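Side-chain contacts in enterochelin esterase (Salmonella enterica subsp. enterica serovar Typhimurium, PDB 3MGA), which probably hydrolyses the ester bonds of ferric enterobactin, an iron-carrying siderophore, as an esterase of the alpha/beta-hydrolase type: residues A86-A89 against N90-G93; Q211-A214 against E215-V219; H383-L386 against C387-G390; Q394-M397 against L398-P402. All coordinates share one frame; numbering follows the deposited sequence.

Contact 1 (A86-A89 against N90-G93)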
ATOM      1  N   ALA A  86      -8.998  11.802 -16.856  1.00 50.53           N
ATOM      2  CA  ALA A  86      -8.055  12.844 -16.470  1.00 50.49           C
ATOM      3  C   ALA A  86      -7.313  12.406 -15.205  1.00 48.59           C
ATOM      4  O   ALA A  86      -7.908  11.826 -14.297  1.00 47.98           O
ATOM      5  CB  ALA A  86      -8.775  14.147 -16.225  1.00 52.01           C
ATOM      6  N   LEU A  87      -6.010  12.673 -15.158  1.00 47.62           N
ATOM      7  CA  LEU A  87      -5.191  12.331 -13.999  1.00 45.15           C
ATOM      8  C   LEU A  87      -4.225  13.461 -13.709  1.00 44.66           C
ATOM      9  O   LEU A  87      -3.762  14.135 -14.630  1.00 45.80           O
ATOM     10  CB  LEU A  87      -4.427  11.035 -14.250  1.00 44.23           C
ATOM     11  CG  LEU A  87      -5.286   9.780 -14.393  1.00 46.11           C
ATOM     12  CD1 LEU A  87      -4.440   8.595 -14.815  1.00 45.15           C
ATOM     13  CD2 LEU A  87      -6.036   9.484 -13.086  1.00 45.57           C
ATOM     14  N   SER A  88      -3.927  13.678 -12.432  1.00 43.06           N
ATOM     15  CA  SER A  88      -3.002  14.735 -12.036  1.00 44.32           C
ATOM     16  C   SER A  88      -1.557  14.371 -12.398  1.00 43.05           C
ATOM     17  O   SER A  88      -1.218  13.208 -12.555  1.00 42.23           O
ATOM     18  CB  SER A  88      -3.110  15.006 -10.542  1.00 44.53           C
ATOM     19  OG  SER A  88      -2.696  13.870  -9.809  1.00 46.60           O
ATOM     20  N   ALA A  89      -0.704  15.377 -12.484  1.00 44.11           N
ATOM     21  CA  ALA A  89       0.691  15.178 -12.877  1.00 44.14           C
ATOM     22  C   ALA A  89       1.545  14.368 -11.902  1.00 42.55           C
ATOM     23  O   ALA A  89       2.490  13.710 -12.314  1.00 43.04           O
ATOM     24  CB  ALA A  89       1.344  16.535 -13.132  1.00 46.22           C
ATOM     25  N   ASN A  90       1.212  14.423 -10.621  1.00 41.58           N
ATOM     26  CA  ASN A  90       1.973  13.734  -9.590  1.00 40.01           C
ATOM     27  C   ASN A  90       1.432  12.346  -9.225  1.00 38.83           C
ATOM     28  O   ASN A  90       1.997  11.658  -8.368  1.00 39.65           O
ATOM     29  CB  ASN A  90       1.987  14.604  -8.337  1.00 40.63           C
ATOM     30  CG  ASN A  90       2.630  15.969  -8.573  1.00 41.44           C
ATOM     31  OD1 ASN A  90       3.647  16.088  -9.256  1.00 41.21           O
ATOM     32  ND2 ASN A  90       2.055  17.002  -7.969  1.00 43.88           N
ATOM     33  N   TRP A  91       0.367  11.932  -9.897  1.00 36.82           N
ATOM     34  CA  TRP A  91      -0.295  10.668  -9.622  1.00 36.24           C
ATOM     35  C   TRP A  91       0.435   9.394 -10.053  1.00 35.62           C
ATOM     36  O   TRP A  91       1.174   9.367 -11.031  1.00 36.71           O
ATOM     37  CB  TRP A  91      -1.684  10.672 -10.274  1.00 36.65           C
ATOM     38  CG  TRP A  91      -2.499   9.464  -9.973  1.00 35.61           C
ATOM     39  CD1 TRP A  91      -3.310   9.284  -8.905  1.00 35.73           C
ATOM     40  CD2 TRP A  91      -2.591   8.271 -10.759  1.00 37.31           C
ATOM     41  NE1 TRP A  91      -3.906   8.050  -8.966  1.00 39.65           N
ATOM     42  CE2 TRP A  91      -3.479   7.407 -10.097  1.00 38.51           C
ATOM     43  CE3 TRP A  91      -1.995   7.845 -11.952  1.00 40.41           C
ATOM     44  CZ2 TRP A  91      -3.800   6.138 -10.589  1.00 40.82           C
ATOM     45  CZ3 TRP A  91      -2.317   6.584 -12.446  1.00 40.59           C
ATOM     46  CH2 TRP A  91      -3.208   5.744 -11.760  1.00 38.97           C
ATOM     47  N   ARG A  92       0.175   8.340  -9.289  1.00 35.58           N
ATOM     48  CA  ARG A  92       0.715   7.010  -9.508  1.00 35.42           C
ATOM     49  C   ARG A  92      -0.278   6.032  -8.912  1.00 35.49           C
ATOM     50  O   ARG A  92      -0.840   6.290  -7.849  1.00 36.76           O
ATOM     51  CB  ARG A  92       2.088   6.881  -8.856  1.00 35.13           C
ATOM     52  CG  ARG A  92       2.671   5.471  -8.759  1.00 36.11           C
ATOM     53  CD  ARG A  92       4.224   5.574  -8.717  1.00 38.89           C
ATOM     54  NE  ARG A  92       4.653   6.475  -7.663  1.00 40.40           N
ATOM     55  CZ  ARG A  92       5.809   7.122  -7.622  1.00 38.87           C
ATOM     56  NH1 ARG A  92       6.694   7.032  -8.608  1.00 41.50           N
ATOM     57  NH2 ARG A  92       6.058   7.907  -6.587  1.00 42.97           N
ATOM     58  N   GLY A  93      -0.516   4.924  -9.601  1.00 34.81           N
ATOM     59  CA  GLY A  93      -1.450   3.939  -9.093  1.00 34.45           C
ATOM     60  C   GLY A  93      -1.566   2.676  -9.912  1.00 33.08           C
ATOM     61  O   GLY A  93      -1.105   2.614 -11.044  1.00 32.52           O
TER

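Contact 2 (Q211-A214 against E215-V219)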
ATOM      1  N   GLN A 211       4.332 -10.905   4.177  1.00 34.16           N
ATOM      2  CA  GLN A 211       4.150 -11.798   3.043  1.00 34.70           C
ATOM      3  C   GLN A 211       4.175 -11.011   1.719  1.00 34.29           C
ATOM      4  O   GLN A 211       4.793 -11.443   0.743  1.00 34.08           O
ATOM      5  CB  GLN A 211       2.864 -12.635   3.190  1.00 35.78           C
ATOM      6  CG  GLN A 211       1.520 -11.880   3.114  1.00 40.68           C
ATOM      7  CD  GLN A 211       1.289 -10.841   4.219  1.00 44.57           C
ATOM      8  OE1 GLN A 211       1.929 -10.869   5.265  1.00 42.48           O
ATOM      9  NE2 GLN A 211       0.347  -9.923   3.978  1.00 48.91           N
ATOM     10  N   PHE A 212       3.547  -9.841   1.713  1.00 32.90           N
ATOM     11  CA  PHE A 212       3.484  -9.003   0.524  1.00 32.97           C
ATOM     12  C   PHE A 212       4.838  -8.404   0.190  1.00 33.45           C
ATOM     13  O   PHE A 212       5.295  -8.479  -0.954  1.00 34.82           O
ATOM     14  CB  PHE A 212       2.475  -7.872   0.745  1.00 33.68           C
ATOM     15  CG  PHE A 212       2.200  -7.063  -0.481  1.00 33.39           C
ATOM     16  CD1 PHE A 212       1.188  -7.436  -1.354  1.00 34.80           C
ATOM     17  CD2 PHE A 212       2.943  -5.933  -0.765  1.00 30.34           C
ATOM     18  CE1 PHE A 212       0.936  -6.696  -2.489  1.00 36.19           C
ATOM     19  CE2 PHE A 212       2.695  -5.186  -1.885  1.00 30.28           C
ATOM     20  CZ  PHE A 212       1.692  -5.559  -2.751  1.00 35.74           C
ATOM     21  N   TRP A 213       5.484  -7.812   1.194  1.00 33.34           N
ATOM     22  CA  TRP A 213       6.790  -7.179   1.004  1.00 33.03           C
ATOM     23  C   TRP A 213       7.922  -8.178   0.823  1.00 32.49           C
ATOM     24  O   TRP A 213       9.050  -7.785   0.542  1.00 33.41           O
ATOM     25  CB  TRP A 213       7.112  -6.205   2.145  1.00 32.14           C
ATOM     26  CG  TRP A 213       6.066  -5.153   2.299  1.00 31.56           C
ATOM     27  CD1 TRP A 213       5.201  -5.004   3.344  1.00 33.22           C
ATOM     28  CD2 TRP A 213       5.723  -4.151   1.346  1.00 29.70           C
ATOM     29  NE1 TRP A 213       4.367  -3.941   3.118  1.00 33.16           N
ATOM     30  CE2 TRP A 213       4.660  -3.404   1.891  1.00 34.44           C
ATOM     31  CE3 TRP A 213       6.213  -3.806   0.080  1.00 29.51           C
ATOM     32  CZ2 TRP A 213       4.083  -2.319   1.218  1.00 36.93           C
ATOM     33  CZ3 TRP A 213       5.656  -2.739  -0.577  1.00 32.29           C
ATOM     34  CH2 TRP A 213       4.593  -2.003  -0.012  1.00 35.44           C
ATOM     35  N   ALA A 214       7.630  -9.461   0.995  1.00 32.42           N
ATOM     36  CA  ALA A 214       8.632 -10.509   0.788  1.00 33.42           C
ATOM     37  C   ALA A 214       8.382 -11.286  -0.509  1.00 34.37           C
ATOM     38  O   ALA A 214       9.317 -11.828  -1.081  1.00 36.29           O
ATOM     39  CB  ALA A 214       8.667 -11.469   1.981  1.00 32.01           C
ATOM     40  N   GLU A 215       7.138 -11.323  -0.984  1.00 36.06           N
ATOM     41  CA  GLU A 215       6.801 -12.082  -2.196  1.00 39.18           C
ATOM     42  C   GLU A 215       6.183 -11.269  -3.353  1.00 40.03           C
ATOM     43  O   GLU A 215       6.730 -11.259  -4.462  1.00 41.52           O
ATOM     44  CB  GLU A 215       5.891 -13.266  -1.822  1.00 39.75           C
ATOM     45  CG  GLU A 215       6.543 -14.210  -0.778  1.00 43.58           C
ATOM     46  CD  GLU A 215       5.693 -15.429  -0.400  1.00 48.33           C
ATOM     47  OE1 GLU A 215       4.476 -15.457  -0.705  1.00 50.36           O
ATOM     48  OE2 GLU A 215       6.257 -16.361   0.226  1.00 47.42           O
ATOM     49  N   ASN A 216       5.055 -10.604  -3.113  1.00 39.14           N
ATOM     50  CA  ASN A 216       4.387  -9.834  -4.180  1.00 40.25           C
ATOM     51  C   ASN A 216       5.199  -8.644  -4.683  1.00 40.57           C
ATOM     52  O   ASN A 216       5.262  -8.375  -5.880  1.00 42.74           O
ATOM     53  CB  ASN A 216       3.024  -9.321  -3.721  1.00 40.02           C
ATOM     54  CG  ASN A 216       2.138 -10.418  -3.188  1.00 39.06           C
ATOM     55  OD1 ASN A 216       2.533 -11.155  -2.297  1.00 41.38           O
ATOM     56  ND2 ASN A 216       0.916 -10.501  -3.698  1.00 37.53           N
HETATM   57  N   MSE A 217       5.849  -7.955  -3.762  0.60 39.56           N
HETATM   58  CA  MSE A 217       6.625  -6.787  -4.111  0.60 39.78           C
HETATM   59  C   MSE A 217       7.837  -6.756  -3.179  0.60 38.16           C
HETATM   60  O   MSE A 217       7.874  -5.984  -2.221  0.60 37.48           O
HETATM   61  CB  MSE A 217       5.694  -5.587  -3.967  0.60 40.05           C
HETATM   62  CG  MSE A 217       6.208  -4.264  -4.410  0.60 42.83           C
HETATM   63 SE   MSE A 217       4.673  -3.068  -4.591  0.60 48.39          SE
HETATM   64  CE  MSE A 217       3.890  -3.852  -6.174  0.60 48.68           C
ATOM     65  N   PRO A 218       8.834  -7.628  -3.456  1.00 38.05           N
ATOM     66  CA  PRO A 218      10.053  -7.768  -2.622  1.00 36.96           C
ATOM     67  C   PRO A 218      10.777  -6.470  -2.320  1.00 36.59           C
ATOM     68  O   PRO A 218      11.216  -5.770  -3.227  1.00 38.30           O
ATOM     69  CB  PRO A 218      10.939  -8.734  -3.428  1.00 37.60           C
ATOM     70  CG  PRO A 218       9.982  -9.493  -4.288  1.00 38.05           C
ATOM     71  CD  PRO A 218       8.913  -8.489  -4.652  1.00 39.34           C
ATOM     72  N   VAL A 219      10.902  -6.177  -1.031  1.00 35.91           N
ATOM     73  CA  VAL A 219      11.516  -4.945  -0.558  1.00 35.60           C
ATOM     74  C   VAL A 219      13.052  -4.995  -0.445  1.00 36.14           C
ATOM     75  O   VAL A 219      13.692  -3.954  -0.326  1.00 35.38           O
ATOM     76  CB  VAL A 219      10.915  -4.587   0.824  1.00 35.10           C
ATOM     77  CG1 VAL A 219      11.418  -5.556   1.894  1.00 34.39           C
ATOM     78  CG2 VAL A 219      11.226  -3.164   1.212  1.00 36.15           C
TER

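Contact 3 (H383-L386 against C387-G390)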
ATOM      1  N   HIS A 383      -5.288   4.072  -1.799  1.00 40.88           N
ATOM      2  CA  HIS A 383      -5.107   2.873  -0.977  1.00 41.16           C
ATOM      3  C   HIS A 383      -4.431   1.886  -1.929  1.00 41.01           C
ATOM      4  O   HIS A 383      -5.016   0.885  -2.346  1.00 42.13           O
ATOM      5  CB  HIS A 383      -6.491   2.395  -0.524  1.00 42.63           C
ATOM      6  CG  HIS A 383      -6.473   1.485   0.659  1.00 44.98           C
ATOM      7  ND1 HIS A 383      -6.413   1.961   1.951  1.00 46.61           N
ATOM      8  CD2 HIS A 383      -6.543   0.138   0.756  1.00 45.90           C
ATOM      9  CE1 HIS A 383      -6.426   0.943   2.792  1.00 47.24           C
ATOM     10  NE2 HIS A 383      -6.512  -0.174   2.093  1.00 48.95           N
ATOM     11  N   ASP A 384      -3.169   2.162  -2.232  1.00 38.93           N
ATOM     12  CA  ASP A 384      -2.466   1.438  -3.274  1.00 39.71           C
ATOM     13  C   ASP A 384      -1.025   1.062  -2.891  1.00 36.58           C
ATOM     14  O   ASP A 384      -0.229   1.930  -2.568  1.00 36.68           O
ATOM     15  CB  ASP A 384      -2.486   2.412  -4.464  1.00 40.14           C
ATOM     16  CG  ASP A 384      -2.162   1.774  -5.791  1.00 42.18           C
ATOM     17  OD1 ASP A 384      -1.390   0.797  -5.875  1.00 42.17           O
ATOM     18  OD2 ASP A 384      -2.682   2.319  -6.780  1.00 42.82           O
ATOM     19  N   ALA A 385      -0.695  -0.228  -2.937  1.00 36.07           N
ATOM     20  CA  ALA A 385       0.676  -0.698  -2.594  1.00 35.51           C
ATOM     21  C   ALA A 385       1.781  -0.177  -3.547  1.00 34.06           C
ATOM     22  O   ALA A 385       2.948  -0.147  -3.181  1.00 33.75           O
ATOM     23  CB  ALA A 385       0.726  -2.220  -2.497  1.00 34.34           C
ATOM     24  N   LEU A 386       1.422   0.215  -4.763  1.00 34.22           N
ATOM     25  CA  LEU A 386       2.404   0.775  -5.680  1.00 34.18           C
ATOM     26  C   LEU A 386       2.930   2.096  -5.095  1.00 33.43           C
ATOM     27  O   LEU A 386       4.113   2.401  -5.204  1.00 33.43           O
ATOM     28  CB  LEU A 386       1.796   1.006  -7.052  1.00 35.71           C
ATOM     29  CG  LEU A 386       2.718   1.579  -8.128  1.00 35.89           C
ATOM     30  CD1 LEU A 386       3.745   0.555  -8.519  1.00 37.14           C
ATOM     31  CD2 LEU A 386       1.897   2.003  -9.338  1.00 37.19           C
ATOM     32  N   CYS A 387       2.053   2.866  -4.458  1.00 34.17           N
ATOM     33  CA  CYS A 387       2.449   4.128  -3.831  1.00 34.18           C
ATOM     34  C   CYS A 387       3.121   3.856  -2.503  1.00 33.61           C
ATOM     35  O   CYS A 387       4.159   4.459  -2.184  1.00 32.68           O
ATOM     36  CB  CYS A 387       1.242   5.046  -3.584  1.00 34.31           C
ATOM     37  SG  CYS A 387       0.311   5.513  -5.053  1.00 42.60           S
ATOM     38  N   TRP A 388       2.536   2.948  -1.716  1.00 34.41           N
ATOM     39  CA  TRP A 388       3.093   2.645  -0.399  1.00 33.28           C
ATOM     40  C   TRP A 388       4.533   2.175  -0.467  1.00 32.91           C
ATOM     41  O   TRP A 388       5.317   2.498   0.410  1.00 33.71           O
ATOM     42  CB  TRP A 388       2.298   1.587   0.384  1.00 34.04           C
ATOM     43  CG  TRP A 388       0.837   1.831   0.575  1.00 33.82           C
ATOM     44  CD1 TRP A 388       0.221   3.025   0.751  1.00 35.06           C
ATOM     45  CD2 TRP A 388      -0.172   0.829   0.770  1.00 33.71           C
ATOM     46  NE1 TRP A 388      -1.129   2.840   0.957  1.00 35.10           N
ATOM     47  CE2 TRP A 388      -1.389   1.496   0.990  1.00 34.89           C
ATOM     48  CE3 TRP A 388      -0.167  -0.573   0.747  1.00 36.71           C
ATOM     49  CZ2 TRP A 388      -2.595   0.813   1.176  1.00 40.33           C
ATOM     50  CZ3 TRP A 388      -1.375  -1.253   0.930  1.00 34.74           C
ATOM     51  CH2 TRP A 388      -2.563  -0.560   1.145  1.00 36.01           C
ATOM     52  N   ARG A 389       4.897   1.418  -1.497  1.00 33.84           N
ATOM     53  CA  ARG A 389       6.272   0.906  -1.567  1.00 35.41           C
ATOM     54  C   ARG A 389       7.289   2.040  -1.472  1.00 34.84           C
ATOM     55  O   ARG A 389       8.333   1.886  -0.842  1.00 35.83           O
ATOM     56  CB  ARG A 389       6.531   0.090  -2.840  1.00 37.15           C
ATOM     57  CG  ARG A 389       6.847   0.916  -4.085  1.00 37.99           C
ATOM     58  CD  ARG A 389       7.078   0.033  -5.272  1.00 36.55           C
ATOM     59  NE  ARG A 389       7.561   0.781  -6.427  1.00 38.66           N
ATOM     60  CZ  ARG A 389       7.943   0.223  -7.573  1.00 38.22           C
ATOM     61  NH1 ARG A 389       8.378   0.983  -8.568  1.00 40.31           N
ATOM     62  NH2 ARG A 389       7.897  -1.093  -7.727  1.00 37.82           N
ATOM     63  N   GLY A 390       6.980   3.176  -2.098  1.00 35.33           N
ATOM     64  CA  GLY A 390       7.876   4.334  -2.082  1.00 35.49           C
ATOM     65  C   GLY A 390       7.849   5.061  -0.755  1.00 34.90           C
ATOM     66  O   GLY A 390       8.865   5.560  -0.285  1.00 33.42           O
TER

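Contact 4 (Q394-M397 against L398-P402)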
ATOM      1  N   GLN A 394      10.854   5.930   1.977  1.00 34.51           N
ATOM      2  CA  GLN A 394      11.001   7.338   2.357  1.00 35.79           C
ATOM      3  C   GLN A 394      10.728   7.517   3.847  1.00 35.14           C
ATOM      4  O   GLN A 394      11.386   8.314   4.516  1.00 36.59           O
ATOM      5  CB  GLN A 394      10.074   8.237   1.545  1.00 36.79           C
ATOM      6  CG  GLN A 394      10.188   9.713   1.910  1.00 39.67           C
ATOM      7  CD  GLN A 394      11.570  10.284   1.652  1.00 43.01           C
ATOM      8  OE1 GLN A 394      11.988  10.446   0.503  1.00 44.12           O
ATOM      9  NE2 GLN A 394      12.263  10.654   2.725  1.00 47.48           N
ATOM     10  N   GLY A 395       9.757   6.768   4.356  1.00 35.01           N
ATOM     11  CA  GLY A 395       9.384   6.813   5.758  1.00 35.42           C
ATOM     12  C   GLY A 395      10.496   6.364   6.674  1.00 35.79           C
ATOM     13  O   GLY A 395      10.682   6.926   7.738  1.00 35.74           O
ATOM     14  N   LEU A 396      11.224   5.329   6.266  1.00 37.60           N
ATOM     15  CA  LEU A 396      12.362   4.824   7.046  1.00 37.86           C
ATOM     16  C   LEU A 396      13.466   5.881   7.098  1.00 37.50           C
ATOM     17  O   LEU A 396      14.137   6.041   8.117  1.00 39.67           O
ATOM     18  CB  LEU A 396      12.884   3.523   6.434  1.00 38.18           C
ATOM     19  CG  LEU A 396      11.963   2.308   6.573  1.00 41.20           C
ATOM     20  CD1 LEU A 396      12.315   1.223   5.561  1.00 41.05           C
ATOM     21  CD2 LEU A 396      11.984   1.764   8.026  1.00 39.18           C
HETATM   22  N   MSE A 397      13.642   6.609   6.000  1.00 37.20           N
HETATM   23  CA  MSE A 397      14.654   7.682   5.930  1.00 38.90           C
HETATM   24  C   MSE A 397      14.276   8.822   6.880  1.00 38.47           C
HETATM   25  O   MSE A 397      15.136   9.400   7.537  1.00 41.52           O
HETATM   26  CB  MSE A 397      14.823   8.180   4.487  1.00 38.94           C
HETATM   27  CG  MSE A 397      15.409   7.124   3.553  1.00 42.48           C
HETATM   28 SE   MSE A 397      15.387   7.591   1.642  1.00 50.30          SE
HETATM   29  CE  MSE A 397      16.459   9.210   1.719  1.00 53.76           C
ATOM     30  N   LEU A 398      12.990   9.136   6.960  1.00 36.79           N
ATOM     31  CA  LEU A 398      12.523  10.169   7.875  1.00 37.31           C
ATOM     32  C   LEU A 398      12.663   9.712   9.314  1.00 37.43           C
ATOM     33  O   LEU A 398      13.257  10.410  10.142  1.00 38.11           O
ATOM     34  CB  LEU A 398      11.065  10.527   7.599  1.00 36.23           C
ATOM     35  CG  LEU A 398      10.854  11.242   6.280  1.00 37.10           C
ATOM     36  CD1 LEU A 398       9.357  11.527   6.046  1.00 32.32           C
ATOM     37  CD2 LEU A 398      11.687  12.544   6.280  1.00 33.04           C
ATOM     38  N   LEU A 399      12.121   8.539   9.616  1.00 36.08           N
ATOM     39  CA  LEU A 399      12.212   8.007  10.970  1.00 37.76           C
ATOM     40  C   LEU A 399      13.662   7.832  11.448  1.00 38.40           C
ATOM     41  O   LEU A 399      13.941   7.994  12.630  1.00 40.29           O
ATOM     42  CB  LEU A 399      11.443   6.695  11.094  1.00 36.75           C
ATOM     43  CG  LEU A 399       9.933   6.853  10.938  1.00 38.58           C
ATOM     44  CD1 LEU A 399       9.246   5.495  10.904  1.00 38.61           C
ATOM     45  CD2 LEU A 399       9.371   7.734  12.050  1.00 37.49           C
ATOM     46  N   TRP A 400      14.573   7.499  10.538  1.00 37.26           N
ATOM     47  CA  TRP A 400      15.978   7.318  10.913  1.00 37.15           C
ATOM     48  C   TRP A 400      16.867   8.474  10.499  1.00 38.83           C
ATOM     49  O   TRP A 400      18.084   8.356  10.532  1.00 39.32           O
ATOM     50  CB  TRP A 400      16.563   6.024  10.331  1.00 35.82           C
ATOM     51  CG  TRP A 400      16.078   4.778  10.945  1.00 32.86           C
ATOM     52  CD1 TRP A 400      15.868   4.546  12.271  1.00 34.13           C
ATOM     53  CD2 TRP A 400      15.893   3.527  10.288  1.00 34.31           C
ATOM     54  NE1 TRP A 400      15.486   3.246  12.473  1.00 33.04           N
ATOM     55  CE2 TRP A 400      15.507   2.594  11.269  1.00 34.95           C
ATOM     56  CE3 TRP A 400      15.998   3.106   8.957  1.00 34.14           C
ATOM     57  CZ2 TRP A 400      15.224   1.270  10.963  1.00 35.74           C
ATOM     58  CZ3 TRP A 400      15.715   1.801   8.654  1.00 34.48           C
ATOM     59  CH2 TRP A 400      15.337   0.891   9.654  1.00 36.96           C
ATOM     60  N   GLN A 401      16.265   9.602  10.138  1.00 41.23           N
ATOM     61  CA  GLN A 401      17.038  10.772   9.710  1.00 43.53           C
ATOM     62  C   GLN A 401      18.183  11.145  10.668  1.00 45.48           C
ATOM     63  O   GLN A 401      19.263  11.466  10.206  1.00 46.35           O
ATOM     64  CB  GLN A 401      16.125  11.973   9.498  1.00 43.52           C
ATOM     65  CG  GLN A 401      16.783  13.114   8.745  1.00 48.43           C
ATOM     66  CD  GLN A 401      15.821  14.264   8.490  1.00 55.18           C
ATOM     67  OE1 GLN A 401      15.525  14.599   7.339  1.00 60.99           O
ATOM     68  NE2 GLN A 401      15.280  14.832   9.562  1.00 57.18           N
ATOM     69  N   PRO A 402      17.946  11.112  11.995  1.00 48.30           N
ATOM     70  CA  PRO A 402      19.037  11.471  12.924  1.00 51.97           C
ATOM     71  C   PRO A 402      20.290  10.599  12.791  1.00 53.53           C
ATOM     72  O   PRO A 402      21.396  11.131  12.766  1.00 55.75           O
ATOM     73  CB  PRO A 402      18.400  11.299  14.311  1.00 52.47           C
ATOM     74  CG  PRO A 402      16.937  11.497  14.080  1.00 51.77           C
ATOM     75  CD  PRO A 402      16.658  10.941  12.702  1.00 47.76           C
TER

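Contact 1 (A86-A89 against N90-G93)
Trp91 turns back onto Leu87 and Ser88 through a type I beta turn that runs from Ser88 to Trp91 and is closed by a single weak backbone bond, Trp91 N to Ser88 O at 3.3 Å. The turn is not a hairpin within one sheet: it carries the chain from strand 80-87 of one antiparallel sheet into strand 92-100 of another, a crossing consistent with the immunoglobulin-like fold expected of this family's N-terminal domain.

The indole is the centre of the contact. With CG anti to the backbone N of Trp91 (chi1 -176°), the ring swings back beneath the turn and presents one face to Leu87. The CD1 methyl of Leu87 makes an off-centre CH-pi contact, 4.2 Å from the centroid of the six-membered ring of Trp91 and 30° from its normal. The methyl comes closest at the rim, where Leu87 CD1 is 3.8 Å from Trp91 CZ3. On the opposite face, Gly93 N lies 3.5 Å above the Trp91 plane and toward its rim, so the indole is held between a leucine methyl and its own following backbone. Ser88 closes the near end, its OG lying 3.4 Å from Trp91 CB.

Beyond the turn, Leu87 packs on Val34, whereas Trp91 touches Asp380, just past the last strand of the large mixed sheet. The turn is thus only weakly closed by its own bond, and the packing of the buried indole, with a leucine methyl over one face and the backbone of Gly93 over the other, adds to it.

Contact 2 (Q211-A214 against E215-V219)
Phe212 meets Asn216 and Met217 where helix 210-216 widens into a pi-type turn near its C-terminal part. Among the backbone bonds, Phe212 O receives Met217 N at 2.9 Å with a nearly straight N-H (164°), a five-residue step that marks the widening. Glu215 N divides its hydrogen between two carbonyls, binding Gln211 O at 2.9 Å and, weakly, Phe212 O at 3.4 Å. Farther along, Trp213 O accepts Val219 N at 2.9 Å and is also approached by the CA-H of Pro218, with Pro218 CA 3.3 Å from Trp213 O.

The aromatic contacts are centred on Phe212. Its CG is anti to the backbone N (chi1 -172°), which trails the ring down the helix to where Asn216 CB lies over one face, 3.8 Å from the Phe212 ring centroid, in a CH-pi contact. The Asn216 amide is turned only 21° from the ring plane, while its ND2 is held by Arg142 O. Met217 CB touches the ring obliquely, 3.7 Å from Phe212 CE2. In one of the two conformers of Met217, a selenomethionine, the selenium also approaches Phe212 and Trp213 as a Met-aromatic contact, a detail that remains provisional. Phe212 in turn points CD2 over the centre of the Trp213 ring, 3.8 Å above its plane.

Glu215 forms a salt bridge with Arg188, and Trp213 NE1 binds OE1 of Gln288, a residue within the probable nucleophile elbow. Ala214 and Glu215 pack on strand 185-193, Trp213 and Ala214 reach strand 236-240, and Phe212, Trp213 and Met217 lean on helix 385-399.

Contact 3 (H383-L386 against C387-G390)
His383 and Trp388 meet at the start of helix 385-399, where the loop after the last strand of the mixed sheet enters the helix. The pair is T-shaped: the indole edge is directed at the imidazole face, planes at 82°, with the His383 and Trp388 six-membered ring centroids 5.2 Å apart. Trp388 CZ2 stands 3.9 Å above the His383 plane, over its centre. At the imidazole's edge, ND1 is hydrogen-bonded to Glu353 OE2, and the side chain touches Ser289 of the probable nucleophile elbow, consistent with the Ser-His-acid triad of alpha/beta hydrolases.

Asp384 is the N-cap. Its OD1 accepts Leu386 N at 3.1 Å, on the anti side but well out of the carboxylate plane (35°), and also bonds Ser94 OG. Its carbonyl oxygen takes Trp388 N at 3.1 Å, and Cys387 N weakly, and lies 3.3 Å above the Trp388 ring plane. With CG anti to the carbonyl carbon (chi1 -54°), the indole lies back over Asp384 O and Ala385 N; Trp388 CE3 is 3.7 Å from Ala385 CB, and NE1 is tied to Ser313 OG. Leu386 CD1 sits 4.3 Å above the guanidinium centre of Arg389, whose NE bonds Gln160 OE1.

Contact 4 (Q394-M397 against L398-P402)
Gly395 O accepts the N-H of Leu399 at 2.9 Å and almost in line (174°), and Leu399 CG packs against the same oxygen, 3.3 Å from Gly395 O. Regular helical bonds flank it: Gln394 O receives Leu398 N at 3.0 Å, and Leu396 O receives Trp400 N at 2.9 Å. Trp400 then leaves helical geometry and occupies the N-cap position of the short helix 401-404, so the chain breaks step here between two helices.

The main side-chain contact pairs Leu396 with Trp400, which lie side by side and point the same way. Both place CG anti to the carbonyl carbon (chi1 -70° for Leu396), and this brings Leu396 CD2 over the face of the indole, 4.1 Å from the centroid of the Trp400 six-membered ring. A hydrogen bond from Trp400 NE1 to Arg282 O holds the pyrrole side of the indole. On the outer side, Gln394 bends at its second torsion, bringing NE2 to 3.9 Å from Leu398 CG.

Arg344 holds the helix end by bonding the carbonyls of Leu398 and Leu399. Inward, Leu396, Leu399 and Trp400 pack on strand 284-288, Leu399 also on strand 308-312, and Leu398 and Leu399 on strand 344-350.

How the contacts relate
Along the chain the four contacts follow one another without overlap. Contact 1 belongs to the N-terminal all-beta part, the others to the alpha/beta-hydrolase part. Contact 3 is the hub: its centre is about 14 Å from that of contact 1 and about 12 Å from that of contact 2, and it touches both. Gly93 and Arg92 pack on Asp384, Leu386 and Cys387, while Phe212 and Met217 pack on Ala385. Contacts 3 and 4 share helix 385-399, their centres about 17 Å apart. One helix therefore runs from the interface with the N-terminal domain and the probable catalytic site, beside helix 210-216, outward along the mixed sheet.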